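PDB 4UOP: lipoteichoic acid primase from Listeria monocytogenes, which belongs to the sulfatase-like family of alpha/beta enzymes and carries a bound magnesium ion in its extracellular catalytic domain. Local coordinates for residues G53-K58 against D276-F281; K58-V63 against K213-L218; T150-T155 against V170-F175; G272-S277 against F320-G325. One frame throughout, in Å; residues are numbered along the deposited sequence.

How the contacts relate
All four contacts reach one mixed beta-sheet of the sulfatase-like domain. Contact 2 pairs its strands 59-65 and 214-219; contact 3 continues the sheet beyond 214-219, with Q217 N bonded to A151 O at 2.9 Å. On the other flank, strand 277-283 lies beside 59-65, and contacts 1 and 4 gather at its start, their centres about 6 Å apart and D276 and S277 common to both. K58 likewise belongs to contacts 1 and 2. Contacts 3 and 4 lie farthest apart, about 21 Å between centres. The magnesium ion, held by E66, T108, D284 and H285, is about 11 Å from the side chain of Q217 and 13 Å from that of T152.

Contact 1 (G53-K58 against D276-F281); sequences GAAKGK and DSVVVF
A55 and V278 make the apolar half of this contact. The methyl CB of A55 presses on CG2 of V278 at 3.3 Å, tighter than usual for two carbons. V278 offers that methyl because its chi1 of 175° sets CG1 anti to the backbone N and leaves CG2 beside it, directed at the loop. The polar half belongs to K58 and D276, whose side chains cross at about a right angle. Their ion pair is long, NZ of K58 standing 3.7 Å from OD1 of D276, and a water fills in as a bridge: it accepts from K58 NZ at 2.7 Å and donates to D276 OD1 at 2.9 Å. The lysine chain bends at chi2, and its CB and CD pass over the carbonyl oxygen of D276, with CB 3.5 Å from that O. Within 53-58 a type II turn from A55 to K58, closed by K58 N to A55 O at 3.1 Å, brings the alanine and the lysine round to the same partner segment. In the mixed sheet of the sulfatase-like alpha/beta domain, the loop leads into strand 59-65, parallel to strand 277-283, while backbone hydrogen bonds between G53 and N347 and between A55 and L348 tie it to the end of helix 341-348.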
loop_
_atom_site.group_PDB
_atom_site.type_symbol
_atom_site.label_atom_id
_atom_site.label_comp_id
_atom_site.label_asym_id
_atom_site.label_seq_id
_atom_site.Cartn_x
_atom_site.Cartn_y
_atom_site.Cartn_z
ATOM N N GLY B 53 3.599 -35.390 -14.040
ATOM C CA GLY B 53 3.883 -36.525 -13.174
ATOM C C GLY B 53 5.307 -37.037 -13.269
ATOM O O GLY B 53 5.584 -38.154 -12.861
ATOM N N ALA B 54 6.230 -36.221 -13.767
ATOM C CA ALA B 54 7.650 -36.591 -13.764
ATOM C C ALA B 54 8.140 -36.825 -12.332
ATOM O O ALA B 54 9.090 -37.586 -12.107
ATOM C CB ALA B 54 8.491 -35.523 -14.416
ATOM N N ALA B 55 7.475 -36.183 -11.374
ATOM C CA ALA B 55 7.765 -36.396 -9.958
ATOM C C ALA B 55 6.513 -36.866 -9.220
ATOM O O ALA B 55 6.283 -36.497 -8.068
ATOM C CB ALA B 55 8.306 -35.109 -9.344
ATOM N N LYS B 56 5.688 -37.681 -9.875
ATOM C CA LYS B 56 4.499 -38.243 -9.229
ATOM C C LYS B 56 4.949 -38.961 -7.945
ATOM O O LYS B 56 5.899 -39.739 -7.972
ATOM C CB LYS B 56 3.791 -39.224 -10.171
ATOM C CG LYS B 56 2.565 -39.918 -9.596
ATOM C CD LYS B 56 1.326 -39.048 -9.690
ATOM C CE LYS B 56 0.121 -39.717 -9.050
ATOM N NZ LYS B 56 -1.061 -38.802 -9.020
ATOM N N GLY B 57 4.289 -38.658 -6.828
ATOM C CA GLY B 57 4.537 -39.330 -5.561
ATOM C C GLY B 57 5.749 -38.877 -4.761
ATOM O O GLY B 57 6.036 -39.422 -3.692
ATOM N N LYS B 58 6.433 -37.850 -5.249
ATOM C CA LYS B 58 7.610 -37.341 -4.564
ATOM C C LYS B 58 7.205 -36.275 -3.554
ATOM O O LYS B 58 6.135 -35.676 -3.660
ATOM C CB LYS B 58 8.602 -36.775 -5.566
ATOM C CG LYS B 58 9.029 -37.744 -6.660
ATOM C CD LYS B 58 9.615 -39.038 -6.133
ATOM C CE LYS B 58 10.063 -39.916 -7.293
ATOM N NZ LYS B 58 10.396 -41.292 -6.838
ATOM N N ASP B 276 14.212 -38.077 -3.532
ATOM C CA ASP B 276 12.802 -38.407 -3.458
ATOM C C ASP B 276 11.899 -37.176 -3.335
ATOM O O ASP B 276 10.747 -37.299 -2.897
ATOM C CB ASP B 276 12.560 -39.337 -2.260
ATOM C CG ASP B 276 12.327 -40.797 -2.667
ATOM O OD1 ASP B 276 12.580 -41.170 -3.846
ATOM O OD2 ASP B 276 11.875 -41.574 -1.784
ATOM N N SER B 277 12.392 -36.006 -3.755
ATOM C CA SER B 277 11.676 -34.744 -3.547
ATOM C C SER B 277 11.839 -33.772 -4.704
ATOM O O SER B 277 12.916 -33.675 -5.293
ATOM C CB SER B 277 12.190 -34.037 -2.278
ATOM O OG SER B 277 12.022 -34.834 -1.137
ATOM N N VAL B 278 10.765 -33.042 -5.010
ATOM C CA VAL B 278 10.840 -31.828 -5.801
ATOM C C VAL B 278 11.306 -30.757 -4.827
ATOM O O VAL B 278 10.774 -30.646 -3.721
ATOM C CB VAL B 278 9.467 -31.442 -6.367
ATOM C CG1 VAL B 278 9.521 -30.110 -7.101
ATOM C CG2 VAL B 278 8.951 -32.547 -7.286
ATOM N N VAL B 279 12.310 -29.998 -5.229
ATOM C CA VAL B 279 12.806 -28.910 -4.405
ATOM C C VAL B 279 12.840 -27.623 -5.224
ATOM O O VAL B 279 13.349 -27.610 -6.355
ATOM C CB VAL B 279 14.190 -29.229 -3.822
ATOM C CG1 VAL B 279 14.628 -28.101 -2.913
ATOM C CG2 VAL B 279 14.165 -30.539 -3.041
ATOM N N VAL B 280 12.239 -26.570 -4.671
ATOM C CA VAL B 280 12.145 -25.265 -5.304
ATOM C C VAL B 280 12.777 -24.229 -4.364
ATOM O O VAL B 280 12.479 -24.228 -3.161
ATOM C CB VAL B 280 10.690 -24.846 -5.551
ATOM C CG1 VAL B 280 10.623 -23.540 -6.319
ATOM C CG2 VAL B 280 9.941 -25.943 -6.289
ATOM N N PHE B 281 13.625 -23.375 -4.922
ATOM C CA PHE B 281 14.198 -22.256 -4.189
ATOM C C PHE B 281 13.868 -20.988 -4.940
ATOM O O PHE B 281 14.065 -20.927 -6.151
ATOM C CB PHE B 281 15.721 -22.361 -4.106
ATOM C CG PHE B 281 16.225 -23.645 -3.522
ATOM C CD1 PHE B 281 15.675 -24.165 -2.367
ATOM C CD2 PHE B 281 17.285 -24.316 -4.108
ATOM C CE1 PHE B 281 16.144 -25.347 -1.823
ATOM C CE2 PHE B 281 17.759 -25.511 -3.565
ATOM C CZ PHE B 281 17.198 -26.013 -2.422
HETATM O O HOH W 1 13.117 -41.281 -6.693
#

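Contact 2 (K58-V63 against K213-L218); sequences KNLIIV and KFYAQL
The first torsions of N59 and F214 bring amide and ring together: N59 holds CG beside its backbone N (chi1 -51°), while F214 places its ring between its own N and carbonyl carbon (chi1 63°), which lays the amide over the ring. They begin a parallel pairing inside the mixed sheet of the sulfatase-like alpha/beta domain, where the axes of strands 59-63 and 214-218 approach to 4.7 Å and run nearly parallel. The amide and ring planes are only 14° apart, and N59 CG sits above the ring toward its rim, 3.4 Å from CE2 of F214. Over the same ring N59 CB makes a CH-pi contact. The asparagine also uses its oxygen: F214 N donates to N59 OD1 at 3.2 Å, tilted a little from the carbonyl plane. A regular ladder follows, L60 and I62 each donating to the partner strand and accepting from it. I61 extends CG1 to the edge of the F214 ring and CG2 to CD1 of L218. On the other face of the sheet, L60 and Y215 lie side by side, pointing the same way, with CD2 of L60 over a face of the ring, and M139 and L143 of helix 139-144 pack on this side. I62 CD1 reaches CE1 of Y215 at 3.7 Å. Q217, bent at chi2, turns its amide back toward the isoleucine, so that OE1 is 3.3 Å from I62 CB. The same oxygen accepts from Y215 OH at 2.6 Å, a bond that ties the tyrosine ring to the glutamine amide beside I62.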
loop_
_atom_site.group_PDB
_atom_site.type_symbol
_atom_site.label_atom_id
_atom_site.label_comp_id
_atom_site.label_asym_id
_atom_site.label_seq_id
_atom_site.Cartn_x
_atom_site.Cartn_y
_atom_site.Cartn_z
ATOM N N LYS B 58 6.433 -37.850 -5.249
ATOM C CA LYS B 58 7.610 -37.341 -4.564
ATOM C C LYS B 58 7.205 -36.275 -3.554
ATOM O O LYS B 58 6.135 -35.676 -3.660
ATOM C CB LYS B 58 8.602 -36.775 -5.566
ATOM C CG LYS B 58 9.029 -37.744 -6.660
ATOM C CD LYS B 58 9.615 -39.038 -6.133
ATOM C CE LYS B 58 10.063 -39.916 -7.293
ATOM N NZ LYS B 58 10.396 -41.292 -6.838
ATOM N N ASN B 59 8.074 -36.043 -2.574
ATOM C CA ASN B 59 7.848 -34.984 -1.605
ATOM C C ASN B 59 8.074 -33.633 -2.282
ATOM O O ASN B 59 8.565 -33.570 -3.420
ATOM C CB ASN B 59 8.775 -35.132 -0.408
ATOM C CG ASN B 59 8.730 -36.507 0.186
ATOM O OD1 ASN B 59 7.711 -36.923 0.707
ATOM N ND2 ASN B 59 9.829 -37.238 0.085
ATOM N N LEU B 60 7.710 -32.564 -1.586
ATOM C CA LEU B 60 7.902 -31.189 -2.067
ATOM C C LEU B 60 8.510 -30.354 -0.937
ATOM O O LEU B 60 7.944 -30.251 0.153
ATOM C CB LEU B 60 6.574 -30.576 -2.484
ATOM C CG LEU B 60 6.558 -29.111 -2.927
ATOM C CD1 LEU B 60 7.452 -28.901 -4.122
ATOM C CD2 LEU B 60 5.125 -28.701 -3.231
ATOM N N ILE B 61 9.674 -29.801 -1.205
ATOM C CA ILE B 61 10.335 -28.868 -0.296
ATOM C C ILE B 61 10.525 -27.533 -1.026
ATOM O O ILE B 61 11.125 -27.477 -2.114
ATOM C CB ILE B 61 11.675 -29.417 0.167
ATOM C CG1 ILE B 61 11.477 -30.717 0.945
ATOM C CG2 ILE B 61 12.407 -28.360 0.995
ATOM C CD1 ILE B 61 12.746 -31.524 1.123
ATOM N N ILE B 62 10.010 -26.454 -0.452
ATOM C CA ILE B 62 10.125 -25.136 -1.055
ATOM C C ILE B 62 10.764 -24.192 -0.038
ATOM O O ILE B 62 10.307 -24.125 1.118
ATOM C CB ILE B 62 8.755 -24.582 -1.453
ATOM C CG1 ILE B 62 8.080 -25.533 -2.455
ATOM C CG2 ILE B 62 8.898 -23.181 -2.016
ATOM C CD1 ILE B 62 6.761 -25.025 -2.986
ATOM N N VAL B 63 11.844 -23.540 -0.447
ATOM C CA VAL B 63 12.541 -22.587 0.410
ATOM C C VAL B 63 12.438 -21.186 -0.202
ATOM O O VAL B 63 12.848 -20.964 -1.335
ATOM C CB VAL B 63 14.016 -22.932 0.631
ATOM C CG1 VAL B 63 14.625 -21.963 1.630
ATOM C CG2 VAL B 63 14.183 -24.365 1.105
ATOM N N LYS B 213 4.245 -38.846 2.563
ATOM C CA LYS B 213 4.548 -37.798 1.597
ATOM C C LYS B 213 4.308 -36.464 2.286
ATOM O O LYS B 213 3.301 -36.307 2.997
ATOM C CB LYS B 213 3.642 -37.888 0.380
ATOM C CG LYS B 213 3.904 -39.058 -0.548
ATOM C CD LYS B 213 3.126 -38.894 -1.842
ATOM C CE LYS B 213 1.672 -38.554 -1.575
ATOM N NZ LYS B 213 0.816 -38.773 -2.766
ATOM N N PHE B 214 5.213 -35.507 2.076
ATOM C CA PHE B 214 5.099 -34.219 2.743
ATOM C C PHE B 214 5.406 -33.061 1.796
ATOM O O PHE B 214 6.144 -33.210 0.811
ATOM C CB PHE B 214 6.018 -34.163 3.981
ATOM C CG PHE B 214 7.487 -34.291 3.665
ATOM C CD1 PHE B 214 8.238 -33.187 3.329
ATOM C CD2 PHE B 214 8.114 -35.530 3.703
ATOM C CE1 PHE B 214 9.585 -33.302 3.039
ATOM C CE2 PHE B 214 9.450 -35.655 3.419
ATOM C CZ PHE B 214 10.197 -34.539 3.075
ATOM N N TYR B 215 4.786 -31.927 2.096
ATOM C CA TYR B 215 5.145 -30.637 1.545
ATOM C C TYR B 215 5.614 -29.791 2.713
ATOM O O TYR B 215 4.855 -29.566 3.671
ATOM C CB TYR B 215 3.941 -29.993 0.834
ATOM C CG TYR B 215 4.022 -28.496 0.586
ATOM C CD1 TYR B 215 5.225 -27.874 0.272
ATOM C CD2 TYR B 215 2.870 -27.709 0.628
ATOM C CE1 TYR B 215 5.293 -26.499 0.037
ATOM C CE2 TYR B 215 2.920 -26.349 0.372
ATOM C CZ TYR B 215 4.141 -25.744 0.106
ATOM O OH TYR B 215 4.192 -24.390 -0.132
ATOM N N ALA B 216 6.869 -29.356 2.655
ATOM C CA ALA B 216 7.429 -28.434 3.642
ATOM C C ALA B 216 7.797 -27.111 2.971
ATOM O O ALA B 216 8.505 -27.100 1.953
ATOM C CB ALA B 216 8.647 -29.060 4.284
ATOM N N GLN B 217 7.278 -26.009 3.507
ATOM C CA GLN B 217 7.623 -24.653 3.054
ATOM C C GLN B 217 8.463 -23.989 4.149
ATOM O O GLN B 217 7.997 -23.871 5.271
ATOM C CB GLN B 217 6.369 -23.830 2.826
ATOM C CG GLN B 217 6.638 -22.394 2.423
ATOM C CD GLN B 217 6.784 -22.178 0.931
ATOM O OE1 GLN B 217 6.299 -22.974 0.112
ATOM N NE2 GLN B 217 7.394 -21.053 0.561
ATOM N N LEU B 218 9.686 -23.600 3.816
ATOM C CA LEU B 218 10.584 -22.951 4.754
ATOM C C LEU B 218 10.786 -21.509 4.317
ATOM O O LEU B 218 11.036 -21.238 3.130
ATOM C CB LEU B 218 11.923 -23.680 4.814
ATOM C CG LEU B 218 11.901 -25.094 5.392
ATOM C CD1 LEU B 218 11.515 -26.116 4.344
ATOM C CD2 LEU B 218 13.259 -25.483 5.956
#

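Contact 3 (T150-T155 against V170-F175); sequences TATFHT and VGFDKF
T150, itself buried, and the exposed D173 grip each other reciprocally. T150 N donates to OD2 of D173 at 3.0 Å, meeting the carboxylate on its anti side and somewhat out of its plane, and D173 N donates to OG1 of T150, also at 3.0 Å. The hydroxyl stands between backbone N and carbonyl carbon (chi1 64°), a rotation that turns it to the aspartate amide. T150 O receives K174 N in its carbonyl plane, with D173 N adding a weak second bond. The tightly packed part centres on F172: CB of T152 lies over the centre of its ring, 4.0 Å from the centroid, while the carbonyl carbon of T150 is at the ring edge. Y116 meets the same phenyl edge-to-face. Farther along, T152 N donates to K174 O at 3.2 Å, and CG2 of T152 touches CB of F175 at 3.5 Å.

The outer rim is looser. There D173 and K174 are exposed, and a water accepts from T150 OG1 and donates to G171 O. G171, just past helix 163-169, closes its end in a Schellman motif, from which the chain turns into strand 174-176. Strand, helix and parallel strand make a beta-alpha-beta crossover, which here continues the sheet beyond strand 214-219.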
loop_
_atom_site.group_PDB
_atom_site.type_symbol
_atom_site.label_atom_id
_atom_site.label_comp_id
_atom_site.label_asym_id
_atom_site.label_seq_id
_atom_site.Cartn_x
_atom_site.Cartn_y
_atom_site.Cartn_z
ATOM N N THR B 150 1.213 -31.281 5.205
ATOM C CA THR B 150 1.729 -29.988 4.785
ATOM C C THR B 150 2.122 -29.161 6.008
ATOM O O THR B 150 1.419 -29.162 7.031
ATOM C CB THR B 150 0.702 -29.237 3.910
ATOM O OG1 THR B 150 -0.471 -28.940 4.666
ATOM C CG2 THR B 150 0.303 -30.086 2.692
ATOM N N ALA B 151 3.266 -28.490 5.924
ATOM C CA ALA B 151 3.744 -27.672 7.039
ATOM C C ALA B 151 4.536 -26.498 6.510
ATOM O O ALA B 151 5.168 -26.587 5.455
ATOM C CB ALA B 151 4.598 -28.492 8.000
ATOM N N THR B 152 4.517 -25.406 7.267
ATOM C CA THR B 152 5.403 -24.288 6.973
ATOM C C THR B 152 6.233 -23.953 8.210
ATOM O O THR B 152 5.760 -24.130 9.338
ATOM C CB THR B 152 4.594 -23.083 6.452
ATOM O OG1 THR B 152 5.470 -22.021 6.037
ATOM C CG2 THR B 152 3.601 -22.605 7.489
ATOM N N PHE B 153 7.463 -23.486 7.972
ATOM C CA PHE B 153 8.478 -23.262 9.000
ATOM C C PHE B 153 9.040 -21.855 8.860
ATOM O O PHE B 153 9.473 -21.460 7.785
ATOM C CB PHE B 153 9.655 -24.231 8.819
ATOM C CG PHE B 153 9.298 -25.697 8.946
ATOM C CD1 PHE B 153 8.715 -26.387 7.877
ATOM C CD2 PHE B 153 9.566 -26.391 10.104
ATOM C CE1 PHE B 153 8.425 -27.735 7.976
ATOM C CE2 PHE B 153 9.251 -27.743 10.213
ATOM C CZ PHE B 153 8.682 -28.413 9.148
ATOM N N HIS B 154 9.064 -21.112 9.964
ATOM C CA HIS B 154 9.671 -19.784 9.989
ATOM C C HIS B 154 10.005 -19.467 11.435
ATOM O O HIS B 154 9.200 -19.773 12.310
ATOM C CB HIS B 154 8.701 -18.757 9.422
ATOM C CG HIS B 154 9.245 -17.361 9.380
ATOM N ND1 HIS B 154 10.338 -17.005 8.617
ATOM C CD2 HIS B 154 8.836 -16.232 10.001
ATOM C CE1 HIS B 154 10.570 -15.713 8.760
ATOM N NE2 HIS B 154 9.676 -15.221 9.601
ATOM N N THR B 155 11.177 -18.881 11.692
ATOM C CA THR B 155 11.673 -18.776 13.072
ATOM C C THR B 155 11.132 -17.579 13.857
ATOM O O THR B 155 11.362 -17.505 15.068
ATOM C CB THR B 155 13.216 -18.774 13.161
ATOM O OG1 THR B 155 13.738 -17.578 12.575
ATOM C CG2 THR B 155 13.815 -20.002 12.466
ATOM N N VAL B 170 -5.227 -21.182 4.385
ATOM C CA VAL B 170 -4.803 -21.870 3.158
ATOM C C VAL B 170 -4.690 -23.374 3.331
ATOM O O VAL B 170 -4.387 -24.078 2.380
ATOM C CB VAL B 170 -3.489 -21.307 2.538
ATOM C CG1 VAL B 170 -3.704 -19.893 2.041
ATOM C CG2 VAL B 170 -2.314 -21.371 3.510
ATOM N N GLY B 171 -4.924 -23.871 4.540
ATOM C CA GLY B 171 -5.024 -25.303 4.762
ATOM C C GLY B 171 -3.711 -26.022 5.005
ATOM O O GLY B 171 -3.627 -27.213 4.752
ATOM N N PHE B 172 -2.690 -25.321 5.512
ATOM C CA PHE B 172 -1.520 -26.009 6.037
ATOM C C PHE B 172 -1.971 -26.846 7.238
ATOM O O PHE B 172 -2.725 -26.355 8.081
ATOM C CB PHE B 172 -0.396 -25.035 6.465
ATOM C CG PHE B 172 0.529 -24.620 5.341
ATOM C CD1 PHE B 172 1.449 -25.515 4.817
ATOM C CD2 PHE B 172 0.506 -23.335 4.836
ATOM C CE1 PHE B 172 2.288 -25.154 3.790
ATOM C CE2 PHE B 172 1.357 -22.953 3.809
ATOM C CZ PHE B 172 2.252 -23.865 3.288
ATOM N N ASP B 173 -1.501 -28.083 7.332
ATOM C CA ASP B 173 -1.794 -28.924 8.511
ATOM C C ASP B 173 -1.173 -28.340 9.781
ATOM O O ASP B 173 -1.781 -28.380 10.863
ATOM C CB ASP B 173 -1.253 -30.341 8.324
ATOM C CG ASP B 173 -2.041 -31.138 7.309
ATOM O OD1 ASP B 173 -3.283 -31.098 7.355
ATOM O OD2 ASP B 173 -1.416 -31.808 6.471
ATOM N N LYS B 174 0.045 -27.823 9.646
ATOM C CA LYS B 174 0.791 -27.257 10.772
ATOM C C LYS B 174 1.648 -26.089 10.338
ATOM O O LYS B 174 2.071 -26.017 9.186
ATOM C CB LYS B 174 1.765 -28.288 11.357
ATOM C CG LYS B 174 1.127 -29.453 12.051
ATOM C CD LYS B 174 2.190 -30.322 12.682
ATOM C CE LYS B 174 1.569 -31.554 13.309
ATOM N NZ LYS B 174 2.626 -32.501 13.739
ATOM N N PHE B 175 1.934 -25.190 11.276
ATOM C CA PHE B 175 3.013 -24.233 11.087
ATOM C C PHE B 175 3.901 -24.263 12.308
ATOM O O PHE B 175 3.428 -24.420 13.440
ATOM C CB PHE B 175 2.502 -22.819 10.784
ATOM C CG PHE B 175 1.666 -22.218 11.865
ATOM C CD1 PHE B 175 2.261 -21.531 12.907
ATOM C CD2 PHE B 175 0.287 -22.326 11.831
ATOM C CE1 PHE B 175 1.492 -20.981 13.922
ATOM C CE2 PHE B 175 -0.495 -21.776 12.845
ATOM C CZ PHE B 175 0.120 -21.095 13.882
HETATM O O HOH W 2 -2.739 -29.688 3.781
#

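Contact 4 (G272-S277 against F320-G325); sequences GIWDDS and FLHYPG
The carbonyl oxygen of W274 accepts from NE2 of H322 at 2.8 Å, the one hydrogen bond between the two segments. It joins the 3-10 turn that follows helix 246-271 to strand 319-322, an antiparallel neighbour of strand 277-283 in the mixed sheet of the sulfatase-like alpha/beta domain. The N-H...O angle is 162°, and the oxygen lies near the plane of the imidazole, although the donor stands above the plane of the carbonyl. The same two residues also stack. With CG of W274 anti to the backbone N (chi1 -177°), the indole lies against one face of the imidazole, and its five-membered ring forms an offset stack with it, centroids 3.8 Å apart and planes at 18°. Thus H322 is held at its edge by the carbonyl and on a face by the indole, which should fix the rotation of its ring. K269 makes a cation-pi contact with the same tryptophan. P324 packs on the turn's backbone, CB and CG both near D275 O and CD at 3.3 Å from S277 O. Within the turn itself, I273 O is gripped by two donors from opposite faces of its plane: D276 N at 2.9 Å and OG of S277 at 2.8 Å.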
loop_
_atom_site.group_PDB
_atom_site.type_symbol
_atom_site.label_atom_id
_atom_site.label_comp_id
_atom_site.label_asym_id
_atom_site.label_seq_id
_atom_site.Cartn_x
_atom_site.Cartn_y
_atom_site.Cartn_z
ATOM N N GLY B 272 18.840 -39.141 1.664
ATOM C CA GLY B 272 17.982 -39.722 0.623
ATOM C C GLY B 272 16.752 -38.887 0.258
ATOM O O GLY B 272 16.067 -39.170 -0.736
ATOM N N ILE B 273 16.458 -37.855 1.043
ATOM C CA ILE B 273 15.272 -37.027 0.783
ATOM C C ILE B 273 15.391 -36.299 -0.566
ATOM O O ILE B 273 14.414 -36.189 -1.303
ATOM C CB ILE B 273 15.015 -36.048 1.940
ATOM C CG1 ILE B 273 14.573 -36.824 3.182
ATOM C CG2 ILE B 273 13.930 -35.040 1.587
ATOM C CD1 ILE B 273 14.690 -36.026 4.460
ATOM N N TRP B 274 16.592 -35.837 -0.898
ATOM C CA TRP B 274 16.820 -35.071 -2.142
ATOM C C TRP B 274 16.385 -35.862 -3.371
ATOM O O TRP B 274 15.745 -35.322 -4.284
ATOM C CB TRP B 274 18.285 -34.716 -2.250
ATOM C CG TRP B 274 18.681 -33.875 -3.416
ATOM C CD1 TRP B 274 19.322 -34.297 -4.545
ATOM C CD2 TRP B 274 18.518 -32.459 -3.550
ATOM N NE1 TRP B 274 19.569 -33.230 -5.378
ATOM C CE2 TRP B 274 19.060 -32.094 -4.805
ATOM C CE3 TRP B 274 17.942 -31.464 -2.745
ATOM C CZ2 TRP B 274 19.071 -30.770 -5.259
ATOM C CZ3 TRP B 274 17.954 -30.151 -3.196
ATOM C CH2 TRP B 274 18.517 -29.815 -4.443
ATOM N N ASP B 275 16.730 -37.144 -3.371
ATOM C CA ASP B 275 16.444 -38.022 -4.502
ATOM C C ASP B 275 14.997 -38.465 -4.536
ATOM O O ASP B 275 14.598 -39.148 -5.479
ATOM C CB ASP B 275 17.351 -39.258 -4.463
ATOM C CG ASP B 275 18.821 -38.911 -4.635
ATOM O OD1 ASP B 275 19.134 -37.983 -5.408
ATOM O OD2 ASP B 275 19.678 -39.566 -4.008
ATOM N N ASP B 276 14.212 -38.077 -3.532
ATOM C CA ASP B 276 12.802 -38.407 -3.458
ATOM C C ASP B 276 11.899 -37.176 -3.335
ATOM O O ASP B 276 10.747 -37.299 -2.897
ATOM C CB ASP B 276 12.560 -39.337 -2.260
ATOM C CG ASP B 276 12.327 -40.797 -2.667
ATOM O OD1 ASP B 276 12.580 -41.170 -3.846
ATOM O OD2 ASP B 276 11.875 -41.574 -1.784
ATOM N N SER B 277 12.392 -36.006 -3.755
ATOM C CA SER B 277 11.676 -34.744 -3.547
ATOM C C SER B 277 11.839 -33.772 -4.704
ATOM O O SER B 277 12.916 -33.675 -5.293
ATOM C CB SER B 277 12.190 -34.037 -2.278
ATOM O OG SER B 277 12.022 -34.834 -1.137
ATOM N N PHE B 320 15.063 -21.723 -8.761
ATOM C CA PHE B 320 15.722 -22.995 -9.042
ATOM C C PHE B 320 14.752 -24.115 -8.749
ATOM O O PHE B 320 14.060 -24.105 -7.722
ATOM C CB PHE B 320 16.980 -23.169 -8.174
ATOM C CG PHE B 320 18.072 -22.194 -8.485
ATOM C CD1 PHE B 320 18.029 -20.906 -7.987
ATOM C CD2 PHE B 320 19.147 -22.559 -9.288
ATOM C CE1 PHE B 320 19.030 -19.994 -8.296
ATOM C CE2 PHE B 320 20.157 -21.663 -9.580
ATOM C CZ PHE B 320 20.087 -20.370 -9.104
ATOM N N LEU B 321 14.705 -25.095 -9.643
ATOM C CA LEU B 321 13.840 -26.232 -9.482
ATOM C C LEU B 321 14.600 -27.521 -9.722
ATOM O O LEU B 321 15.277 -27.683 -10.746
ATOM C CB LEU B 321 12.645 -26.140 -10.434
ATOM C CG LEU B 321 11.669 -27.314 -10.221
ATOM C CD1 LEU B 321 10.240 -26.853 -9.964
ATOM C CD2 LEU B 321 11.739 -28.239 -11.416
ATOM N N HIS B 322 14.476 -28.428 -8.763
ATOM C CA HIS B 322 15.066 -29.759 -8.834
ATOM C C HIS B 322 13.950 -30.788 -8.767
ATOM O O HIS B 322 12.975 -30.607 -8.032
ATOM C CB HIS B 322 16.033 -29.959 -7.664
ATOM C CG HIS B 322 16.188 -31.388 -7.223
ATOM N ND1 HIS B 322 17.088 -32.253 -7.811
ATOM C CD2 HIS B 322 15.564 -32.100 -6.255
ATOM C CE1 HIS B 322 16.997 -33.439 -7.237
ATOM N NE2 HIS B 322 16.080 -33.373 -6.288
ATOM N N TYR B 323 14.081 -31.860 -9.543
ATOM C CA TYR B 323 13.276 -33.052 -9.290
ATOM C C TYR B 323 14.078 -34.288 -9.637
ATOM O O TYR B 323 14.956 -34.228 -10.509
ATOM C CB TYR B 323 11.920 -33.007 -10.012
ATOM C CG TYR B 323 11.965 -33.026 -11.521
ATOM C CD1 TYR B 323 12.003 -34.227 -12.230
ATOM C CD2 TYR B 323 11.917 -31.844 -12.247
ATOM C CE1 TYR B 323 12.021 -34.240 -13.626
ATOM C CE2 TYR B 323 11.938 -31.844 -13.632
ATOM C CZ TYR B 323 11.981 -33.040 -14.318
ATOM O OH TYR B 323 12.010 -33.012 -15.697
ATOM N N PRO B 324 13.794 -35.400 -8.956
ATOM C CA PRO B 324 14.602 -36.608 -9.183
ATOM C C PRO B 324 14.526 -37.124 -10.624
ATOM O O PRO B 324 13.439 -37.191 -11.206
ATOM C CB PRO B 324 13.996 -37.632 -8.219
ATOM C CG PRO B 324 13.232 -36.829 -7.219
ATOM C CD PRO B 324 12.716 -35.641 -7.978
ATOM N N GLY B 325 15.677 -37.478 -11.177
ATOM C CA GLY B 325 15.743 -38.022 -12.527
ATOM C C GLY B 325 15.510 -37.000 -13.622
ATOM O O GLY B 325 15.152 -37.367 -14.742
#